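Long-range contacts in probable aminotransferase (Pseudomonas aeruginosa, PDB 5YKR), which belongs to the class-III aminotransferases, a family of pyridoxal-phosphate-dependent enzymes with the fold-type I architecture: residues A[26-31]-A[71-76]; A[157-162]-A[198-203]; A[368-373]-A[451-456]. All coordinates share one frame; numbering follows the deposited sequence.

Contact 1: A[26-31]-A[71-76]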
loop_
_atom_site.group_PDB
_atom_site.type_symbol
_atom_site.label_atom_id
_atom_site.label_comp_id
_atom_site.label_asym_id
_atom_site.label_seq_id
_atom_site.Cartn_x
_atom_site.Cartn_y
_atom_site.Cartn_z
ATOM N N LEU A 26 0.696 27.466 22.911
ATOM C CA LEU A 26 1.689 26.451 23.282
ATOM C C LEU A 26 2.471 25.903 22.114
ATOM O O LEU A 26 3.574 25.393 22.327
ATOM C CB LEU A 26 0.974 25.262 23.959
ATOM C CG LEU A 26 0.485 25.476 25.394
ATOM C CD1 LEU A 26 -0.365 24.290 25.826
ATOM C CD2 LEU A 26 1.644 25.658 26.371
ATOM N N HIS A 27 1.915 25.961 20.895
ATOM C CA HIS A 27 2.567 25.287 19.749
ATOM C C HIS A 27 2.842 26.220 18.559
ATOM O O HIS A 27 2.503 25.887 17.420
ATOM C CB HIS A 27 1.741 24.061 19.337
ATOM C CG HIS A 27 1.274 23.216 20.487
ATOM N ND1 HIS A 27 0.041 23.394 21.104
ATOM C CD2 HIS A 27 1.890 22.204 21.160
ATOM C CE1 HIS A 27 -0.079 22.507 22.076
ATOM N NE2 HIS A 27 1.026 21.781 22.144
ATOM N N PRO A 28 3.539 27.347 18.785
ATOM C CA PRO A 28 3.665 28.303 17.674
ATOM C C PRO A 28 4.506 27.819 16.486
ATOM O O PRO A 28 4.213 28.155 15.353
ATOM C CB PRO A 28 4.279 29.551 18.348
ATOM C CG PRO A 28 5.021 29.007 19.539
ATOM C CD PRO A 28 4.129 27.872 20.018
ATOM N N ARG A 29 5.544 27.053 16.745
ATOM C CA ARG A 29 6.366 26.555 15.664
ATOM C C ARG A 29 5.610 25.516 14.817
ATOM O O ARG A 29 5.750 25.528 13.607
ATOM C CB ARG A 29 7.687 25.996 16.176
ATOM C CG ARG A 29 8.562 27.033 16.831
ATOM C CD ARG A 29 9.791 26.426 17.458
ATOM N NE ARG A 29 10.683 25.844 16.474
ATOM C CZ ARG A 29 11.878 25.336 16.764
ATOM N NH1 ARG A 29 12.361 25.354 18.018
ATOM N NH2 ARG A 29 12.622 24.839 15.785
ATOM N N SER A 30 4.787 24.667 15.416
ATOM C CA SER A 30 3.936 23.778 14.599
ATOM C C SER A 30 2.953 24.579 13.763
ATOM O O SER A 30 2.731 24.235 12.603
ATOM C CB SER A 30 3.234 22.710 15.465
ATOM O OG SER A 30 4.163 21.703 15.786
ATOM N N ALA A 31 2.417 25.668 14.329
ATOM C CA ALA A 31 1.489 26.530 13.572
ATOM C C ALA A 31 2.176 27.217 12.398
ATOM O O ALA A 31 1.624 27.314 11.316
ATOM C CB ALA A 31 0.813 27.537 14.489
ATOM N N ASP A 71 7.642 17.383 20.514
ATOM C CA ASP A 71 7.337 18.166 19.315
ATOM C C ASP A 71 8.399 19.254 19.042
ATOM O O ASP A 71 9.333 19.438 19.810
ATOM C CB ASP A 71 5.894 18.683 19.345
ATOM C CG ASP A 71 5.652 19.828 20.315
ATOM O OD1 ASP A 71 6.632 20.450 20.765
ATOM O OD2 ASP A 71 4.450 20.127 20.559
ATOM N N ILE A 72 8.238 19.983 17.953
ATOM C CA ILE A 72 9.221 20.979 17.582
ATOM C C ILE A 72 9.172 22.241 18.414
ATOM O O ILE A 72 10.083 23.052 18.321
ATOM C CB ILE A 72 9.177 21.306 16.073
ATOM C CG1 ILE A 72 7.844 21.922 15.643
ATOM C CG2 ILE A 72 9.536 20.054 15.224
ATOM C CD1 ILE A 72 7.915 22.514 14.238
ATOM N N ASP A 73 8.112 22.401 19.227
ATOM C CA ASP A 73 8.037 23.450 20.241
ATOM C C ASP A 73 8.661 23.018 21.581
ATOM O O ASP A 73 8.616 23.778 22.548
ATOM C CB ASP A 73 6.599 23.923 20.423
ATOM C CG ASP A 73 6.123 24.765 19.251
ATOM O OD1 ASP A 73 6.538 25.963 19.158
ATOM O OD2 ASP A 73 5.323 24.239 18.439
ATOM N N GLY A 74 9.209 21.798 21.659
ATOM C CA GLY A 74 9.761 21.302 22.902
ATOM C C GLY A 74 8.783 20.754 23.900
ATOM O O GLY A 74 9.181 20.369 24.997
ATOM N N GLN A 75 7.503 20.678 23.531
ATOM C CA GLN A 75 6.517 20.058 24.384
ATOM C C GLN A 75 6.711 18.567 24.373
ATOM O O GLN A 75 7.003 17.973 23.295
ATOM C CB GLN A 75 5.103 20.370 23.914
ATOM C CG GLN A 75 4.736 21.835 23.991
ATOM C CD GLN A 75 4.466 22.259 25.395
ATOM O OE1 GLN A 75 5.274 22.943 25.979
ATOM N NE2 GLN A 75 3.356 21.770 25.975
ATOM N N GLN A 76 6.510 17.949 25.517
ATOM C CA GLN A 76 6.668 16.502 25.696
ATOM C C GLN A 76 5.334 15.885 25.979
ATOM O O GLN A 76 4.529 16.451 26.705
ATOM C CB GLN A 76 7.669 16.183 26.812
ATOM C CG GLN A 76 9.076 16.611 26.434
ATOM C CD GLN A 76 10.150 16.068 27.365
ATOM O OE1 GLN A 76 10.146 14.900 27.793
ATOM N NE2 GLN A 76 11.077 16.945 27.701
HETATM O O HOH W 1 0.905 20.540 24.634
HETATM O O HOH W 2 4.371 21.854 18.425
#
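The Asp73 carboxylate grips the first turn of helix 28-37, which follows His27 at the N-cap position, through the backbone N-H groups of Arg29 and Ser30. It projects from a hairpin loop, a type I turn from Asp71 to Gly74 with a G1 bulge, that joins strands 68-71 and 76-79. Two hydrogen bonds make the grip. Arg29 N reaches the syn lone pair of Asp73 OD1 at 2.8 Å. Ser30 N meets Asp73 OD2 at 3.1 Å, on the syn side and 22° out of the carboxylate plane. The helix start would probably stabilise the negative charge. Within the loop, Asp71 OD1 accepts Gln75 N from above its carboxylate plane.

Packing adds to this. Ile72 O lies over one face of the Arg29 guanidinium, offset toward the rim, 3.3 Å from NH1 but not hydrogen-bonded. Glu115 of the second subunit packs on both residues. The His27 ring turns its CD2 edge to Asp71 OD2 at 3.4 Å, with ring and carboxylate planes 85° apart. Asp71 OD2 is itself hydrogen-bonded to Tyr77 OH. His27 ND1 bonds to Phe23 O.

Two waters complete the contact. One links Ser30 OG, also bonded to Leu60 N, with Asp73 OD2 and, weakly, Asp71 OD2. The other sits 2.8 Å from His27 NE2 and accepts from Gln75 NE2.

Contact 2: A[157-162]-A[198-203]; sequences DKVVVF and TTTRLV
Lys158 and Arg201 cross obliquely on two neighbouring parallel strands. Lys158 NZ stands over one face of the Arg201 guanidinium, 3.4 Å from NH2. The two like charges would repel, but Asp219 OD2 forms a salt bridge with both and probably offsets this. The Arg201 chain is extended from CG to NE, and Lys158 CD lies 3.9 Å from that NE.

Val160, Phe162 and Val203 share the Arg201 face. Val160 CG1, anti to its backbone N (chi1 165°), meets Val203 CG2 at 4.1 Å. Phe162 lies obliquely to Val203: CD1 is 3.5 Å from Val203 O and CE1 is 4.2 Å from Val203 CB. The ring also meets Phe205 edge-to-face.

Val159, Val161, Thr200 and Leu202 point to the other face. Val161 CG2 touches both Thr200 CG2 and Leu202 CD1, each at 3.9 Å. Leu202 CD1 also reaches the neighbouring backbone, 3.4 Å from Val161 O.

Four backbone hydrogen bonds fix the register: Val159 N to Thr199 O, Arg201 N to Val159 O, Val161 N to Arg201 O and Val203 N to Val161 O.

Within this chain, strand 200-203 is the outermost on its side of the seven-stranded sheet characteristic of fold-type I enzymes. Strand 158-162 lies between it and strand 220-225. Helix 208-215 packs on Val160 and Val203, and strand 175-177 packs on Val161, Thr200 and Leu202.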
loop_
_atom_site.group_PDB
_atom_site.type_symbol
_atom_site.label_atom_id
_atom_site.label_comp_id
_atom_site.label_asym_id
_atom_site.label_seq_id
_atom_site.Cartn_x
_atom_site.Cartn_y
_atom_site.Cartn_z
ATOM N N ASP A 157 -19.860 -13.221 -6.440
ATOM C CA ASP A 157 -19.413 -11.828 -6.490
ATOM C C ASP A 157 -19.612 -10.967 -5.255
ATOM O O ASP A 157 -19.018 -9.928 -5.175
ATOM C CB ASP A 157 -20.113 -11.086 -7.652
ATOM C CG ASP A 157 -19.542 -11.444 -9.019
ATOM O OD1 ASP A 157 -18.372 -11.882 -9.140
ATOM O OD2 ASP A 157 -20.321 -11.304 -9.976
ATOM N N LYS A 158 -20.426 -11.385 -4.304
ATOM C CA LYS A 158 -20.745 -10.523 -3.173
ATOM C C LYS A 158 -19.881 -10.793 -1.953
ATOM O O LYS A 158 -19.481 -11.913 -1.720
ATOM C CB LYS A 158 -22.241 -10.540 -2.813
ATOM C CG LYS A 158 -22.994 -10.191 -4.074
ATOM C CD LYS A 158 -24.297 -9.595 -3.877
ATOM C CE LYS A 158 -24.859 -9.307 -5.248
ATOM N NZ LYS A 158 -26.198 -9.530 -5.011
ATOM N N VAL A 159 -19.601 -9.738 -1.211
ATOM C CA VAL A 159 -18.940 -9.838 0.083
ATOM C C VAL A 159 -19.955 -9.356 1.118
ATOM O O VAL A 159 -20.623 -8.335 0.901
ATOM C CB VAL A 159 -17.638 -8.992 0.162
ATOM C CG1 VAL A 159 -17.844 -7.496 -0.023
ATOM C CG2 VAL A 159 -16.969 -9.111 1.495
ATOM N N VAL A 160 -20.011 -10.035 2.257
ATOM C CA VAL A 160 -20.735 -9.539 3.422
ATOM C C VAL A 160 -19.762 -8.754 4.286
ATOM O O VAL A 160 -18.692 -9.258 4.682
ATOM C CB VAL A 160 -21.375 -10.693 4.250
ATOM C CG1 VAL A 160 -21.809 -10.199 5.639
ATOM C CG2 VAL A 160 -22.595 -11.267 3.473
ATOM N N VAL A 161 -20.187 -7.540 4.628
ATOM C CA VAL A 161 -19.553 -6.738 5.643
ATOM C C VAL A 161 -20.633 -6.323 6.673
ATOM O O VAL A 161 -21.841 -6.475 6.439
ATOM C CB VAL A 161 -18.789 -5.538 5.119
ATOM C CG1 VAL A 161 -17.671 -5.975 4.180
ATOM C CG2 VAL A 161 -19.725 -4.555 4.420
ATOM N N PHE A 162 -20.170 -5.800 7.810
ATOM C CA PHE A 162 -21.056 -5.370 8.893
ATOM C C PHE A 162 -21.192 -3.859 8.949
ATOM O O PHE A 162 -20.260 -3.103 8.645
ATOM C CB PHE A 162 -20.582 -5.972 10.229
ATOM C CG PHE A 162 -20.661 -7.483 10.237
ATOM C CD1 PHE A 162 -21.873 -8.112 10.357
ATOM C CD2 PHE A 162 -19.570 -8.261 10.043
ATOM C CE1 PHE A 162 -21.989 -9.485 10.324
ATOM C CE2 PHE A 162 -19.673 -9.632 9.981
ATOM C CZ PHE A 162 -20.881 -10.252 10.121
ATOM N N THR A 198 -24.340 -4.677 -6.320
ATOM C CA THR A 198 -23.730 -5.736 -7.093
ATOM C C THR A 198 -22.532 -6.399 -6.418
ATOM O O THR A 198 -22.133 -7.483 -6.810
ATOM C CB THR A 198 -23.311 -5.256 -8.500
ATOM O OG1 THR A 198 -22.119 -4.479 -8.421
ATOM C CG2 THR A 198 -24.439 -4.448 -9.182
ATOM N N THR A 199 -21.943 -5.735 -5.409
ATOM C CA THR A 199 -20.729 -6.222 -4.751
ATOM C C THR A 199 -20.877 -6.647 -3.306
ATOM O O THR A 199 -20.016 -7.370 -2.799
ATOM C CB THR A 199 -19.632 -5.136 -4.762
ATOM O OG1 THR A 199 -20.092 -3.972 -4.099
ATOM C CG2 THR A 199 -19.292 -4.733 -6.192
ATOM N N THR A 200 -21.926 -6.196 -2.623
ATOM C CA THR A 200 -21.952 -6.206 -1.183
ATOM C C THR A 200 -23.331 -6.558 -0.635
ATOM O O THR A 200 -24.349 -6.104 -1.170
ATOM C CB THR A 200 -21.539 -4.808 -0.645
ATOM O OG1 THR A 200 -20.368 -4.349 -1.328
ATOM C CG2 THR A 200 -21.377 -4.765 0.851
ATOM N N ARG A 201 -23.326 -7.363 0.443
ATOM C CA ARG A 201 -24.500 -7.559 1.292
ATOM C C ARG A 201 -24.129 -7.053 2.682
ATOM O O ARG A 201 -23.074 -7.387 3.221
ATOM C CB ARG A 201 -25.016 -8.980 1.289
ATOM C CG ARG A 201 -25.557 -9.429 -0.062
ATOM C CD ARG A 201 -26.122 -10.862 0.003
ATOM N NE ARG A 201 -26.645 -11.315 -1.293
ATOM C CZ ARG A 201 -27.806 -10.910 -1.798
ATOM N NH1 ARG A 201 -28.624 -10.093 -1.107
ATOM N NH2 ARG A 201 -28.177 -11.331 -2.971
ATOM N N LEU A 202 -24.956 -6.186 3.233
ATOM C CA LEU A 202 -24.712 -5.565 4.540
ATOM C C LEU A 202 -25.603 -6.177 5.601
ATOM O O LEU A 202 -26.802 -6.405 5.379
ATOM C CB LEU A 202 -24.947 -4.085 4.432
ATOM C CG LEU A 202 -24.605 -3.242 5.646
ATOM C CD1 LEU A 202 -23.112 -3.342 5.992
ATOM C CD2 LEU A 202 -25.041 -1.757 5.493
ATOM N N VAL A 203 -25.020 -6.453 6.754
ATOM C CA VAL A 203 -25.698 -6.978 7.923
ATOM C C VAL A 203 -25.245 -6.227 9.160
ATOM O O VAL A 203 -24.144 -5.668 9.159
ATOM C CB VAL A 203 -25.378 -8.509 8.038
ATOM C CG1 VAL A 203 -26.142 -9.169 9.108
ATOM C CG2 VAL A 203 -25.621 -9.234 6.698
#

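Contact 3: A[368-373]-A[451-456]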
loop_
_atom_site.group_PDB
_atom_site.type_symbol
_atom_site.label_atom_id
_atom_site.label_comp_id
_atom_site.label_asym_id
_atom_site.label_seq_id
_atom_site.Cartn_x
_atom_site.Cartn_y
_atom_site.Cartn_z
ATOM N N ALA A 368 -14.158 4.340 36.883
ATOM C CA ALA A 368 -14.417 5.011 38.154
ATOM C C ALA A 368 -14.870 6.443 37.936
ATOM O O ALA A 368 -15.781 6.915 38.591
ATOM C CB ALA A 368 -13.194 4.940 39.029
ATOM N N THR A 369 -14.263 7.134 36.994
ATOM C CA THR A 369 -14.658 8.526 36.656
ATOM C C THR A 369 -16.080 8.588 36.084
ATOM O O THR A 369 -16.859 9.418 36.493
ATOM C CB THR A 369 -13.635 9.127 35.675
ATOM O OG1 THR A 369 -12.421 9.386 36.389
ATOM C CG2 THR A 369 -14.126 10.379 35.022
ATOM N N LEU A 370 -16.403 7.702 35.147
ATOM C CA LEU A 370 -17.735 7.659 34.554
ATOM C C LEU A 370 -18.810 7.381 35.620
ATOM O O LEU A 370 -19.851 8.021 35.620
ATOM C CB LEU A 370 -17.819 6.634 33.422
ATOM C CG LEU A 370 -16.862 6.858 32.241
ATOM C CD1 LEU A 370 -17.093 5.797 31.174
ATOM C CD2 LEU A 370 -16.845 8.256 31.690
ATOM N N GLU A 371 -18.504 6.460 36.537
ATOM C CA GLU A 371 -19.428 6.114 37.611
ATOM C C GLU A 371 -19.601 7.282 38.592
ATOM O O GLU A 371 -20.726 7.652 38.957
ATOM C CB GLU A 371 -18.977 4.849 38.313
ATOM C CG GLU A 371 -19.181 3.589 37.470
ATOM C CD GLU A 371 -18.585 2.320 38.098
ATOM O OE1 GLU A 371 -17.917 2.438 39.158
ATOM O OE2 GLU A 371 -18.766 1.219 37.524
ATOM N N GLU A 372 -18.507 7.908 38.979
ATOM C CA GLU A 372 -18.543 8.988 39.949
ATOM C C GLU A 372 -19.332 10.173 39.435
ATOM O O GLU A 372 -20.136 10.752 40.157
ATOM C CB GLU A 372 -17.128 9.433 40.260
ATOM C CG GLU A 372 -17.022 10.626 41.170
ATOM C CD GLU A 372 -15.595 11.029 41.447
ATOM O OE1 GLU A 372 -14.759 10.132 41.702
ATOM O OE2 GLU A 372 -15.321 12.251 41.435
ATOM N N LEU A 373 -19.120 10.514 38.153
ATOM C CA LEU A 373 -19.785 11.651 37.538
ATOM C C LEU A 373 -21.173 11.318 36.989
ATOM O O LEU A 373 -21.831 12.199 36.422
ATOM C CB LEU A 373 -18.895 12.236 36.452
ATOM C CG LEU A 373 -17.519 12.748 36.909
ATOM C CD1 LEU A 373 -16.736 13.266 35.712
ATOM C CD2 LEU A 373 -17.627 13.830 37.983
ATOM N N ASP A 451 -10.245 15.697 35.247
ATOM C CA ASP A 451 -10.253 17.144 35.290
ATOM C C ASP A 451 -11.128 17.743 34.179
ATOM O O ASP A 451 -11.896 18.674 34.428
ATOM C CB ASP A 451 -8.860 17.751 35.203
ATOM C CG ASP A 451 -8.004 17.510 36.433
ATOM O OD1 ASP A 451 -8.508 17.022 37.483
ATOM O OD2 ASP A 451 -6.796 17.812 36.325
ATOM N N CYS A 452 -10.953 17.240 32.962
ATOM C CA CYS A 452 -11.693 17.771 31.822
ATOM C C CYS A 452 -13.204 17.599 32.021
ATOM O O CYS A 452 -13.980 18.555 31.851
ATOM C CB CYS A 452 -11.250 17.075 30.532
ATOM S SG CYS A 452 -12.007 17.743 29.054
ATOM N N LEU A 453 -13.605 16.383 32.356
ATOM C CA LEU A 453 -15.011 16.086 32.554
ATOM C C LEU A 453 -15.584 16.859 33.729
ATOM O O LEU A 453 -16.734 17.327 33.640
ATOM C CB LEU A 453 -15.265 14.598 32.700
ATOM C CG LEU A 453 -14.980 13.780 31.453
ATOM C CD1 LEU A 453 -14.969 12.290 31.747
ATOM C CD2 LEU A 453 -16.007 14.091 30.399
ATOM N N GLY A 454 -14.796 17.055 34.781
ATOM C CA GLY A 454 -15.266 17.832 35.904
ATOM C C GLY A 454 -15.498 19.292 35.532
ATOM O O GLY A 454 -16.493 19.894 35.969
ATOM N N GLU A 455 -14.611 19.857 34.692
ATOM C CA GLU A 455 -14.784 21.240 34.236
ATOM C C GLU A 455 -16.060 21.380 33.428
ATOM O O GLU A 455 -16.773 22.364 33.559
ATOM C CB GLU A 455 -13.591 21.764 33.433
ATOM C CG GLU A 455 -12.387 22.162 34.257
ATOM C CD GLU A 455 -11.343 22.918 33.443
ATOM O OE1 GLU A 455 -11.733 23.857 32.695
ATOM O OE2 GLU A 455 -10.126 22.556 33.525
ATOM N N LEU A 456 -16.355 20.391 32.606
ATOM C CA LEU A 456 -17.566 20.343 31.808
ATOM C C LEU A 456 -18.853 20.248 32.623
ATOM O O LEU A 456 -19.846 20.821 32.220
ATOM C CB LEU A 456 -17.472 19.246 30.721
ATOM C CG LEU A 456 -16.354 19.482 29.651
ATOM C CD1 LEU A 456 -16.195 18.271 28.749
ATOM C CD2 LEU A 456 -16.509 20.768 28.859
#
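No flat side-chain group takes part where Leu453 meets Thr369 and Leu373, so there are no faces or edges to assign across this contact. A flat group beside it is the Trp377 side chain, from a loop, which touches Leu370 and Leu453. The motif is helix-helix packing through aliphatic side chains. The C-terminal part of helix 349-372, with Leu373, meets the end of helix 439-456. The contact is small, with 143 Å² buried over both sides, and no hydrogen bond crosses it.

Leu453 carries one side alone among the side chains. Its CD1 is anti to CA (chi2 168°), which carries this methyl out to Thr369 CG2 at 3.9 Å. The same CD1 is 4.4 Å from Leu370 CD2. Leu370 starts away from helix 439-456, yet its branch end comes round to this methyl.

Thr369 turns only its methyl to Leu453; its OG1 makes a weak hydrogen bond to Gly365 O in its own helix. Arg450 packs on Thr369 and Leu373 and forms a salt bridge with Glu372, a polar tie beside the apolar one. Leu413 of helix 407-418 also touches Leu453.

Leu373 lies one turn on from Thr369. Its CD1, anti to CA (chi2 178°), rests 3.6 Å from Leu453 CB and 4.4 Å from Gly454 N.

How the contacts relate
The three contacts are separate in space. Contacts 1 and 2 lie on opposite sides of the chain's centre, with their own centres 45 Å apart, yet both touch the second subunit. No other chain touches contact 3. Contacts 1 and 3 are nearer, about 13 Å between nearest atoms. Helix 9-26 links them: it ends at Leu26 in contact 1, and its Val12 and Leu15 pack on Leu456 of the segment 451-456. Contacts 2 and 3 are about 24 Å apart at their nearest atoms. Contact 2 belongs to the sheet that includes strand 281-284, shortly before Lys286, the residue modified with the pyridoxal phosphate cofactor.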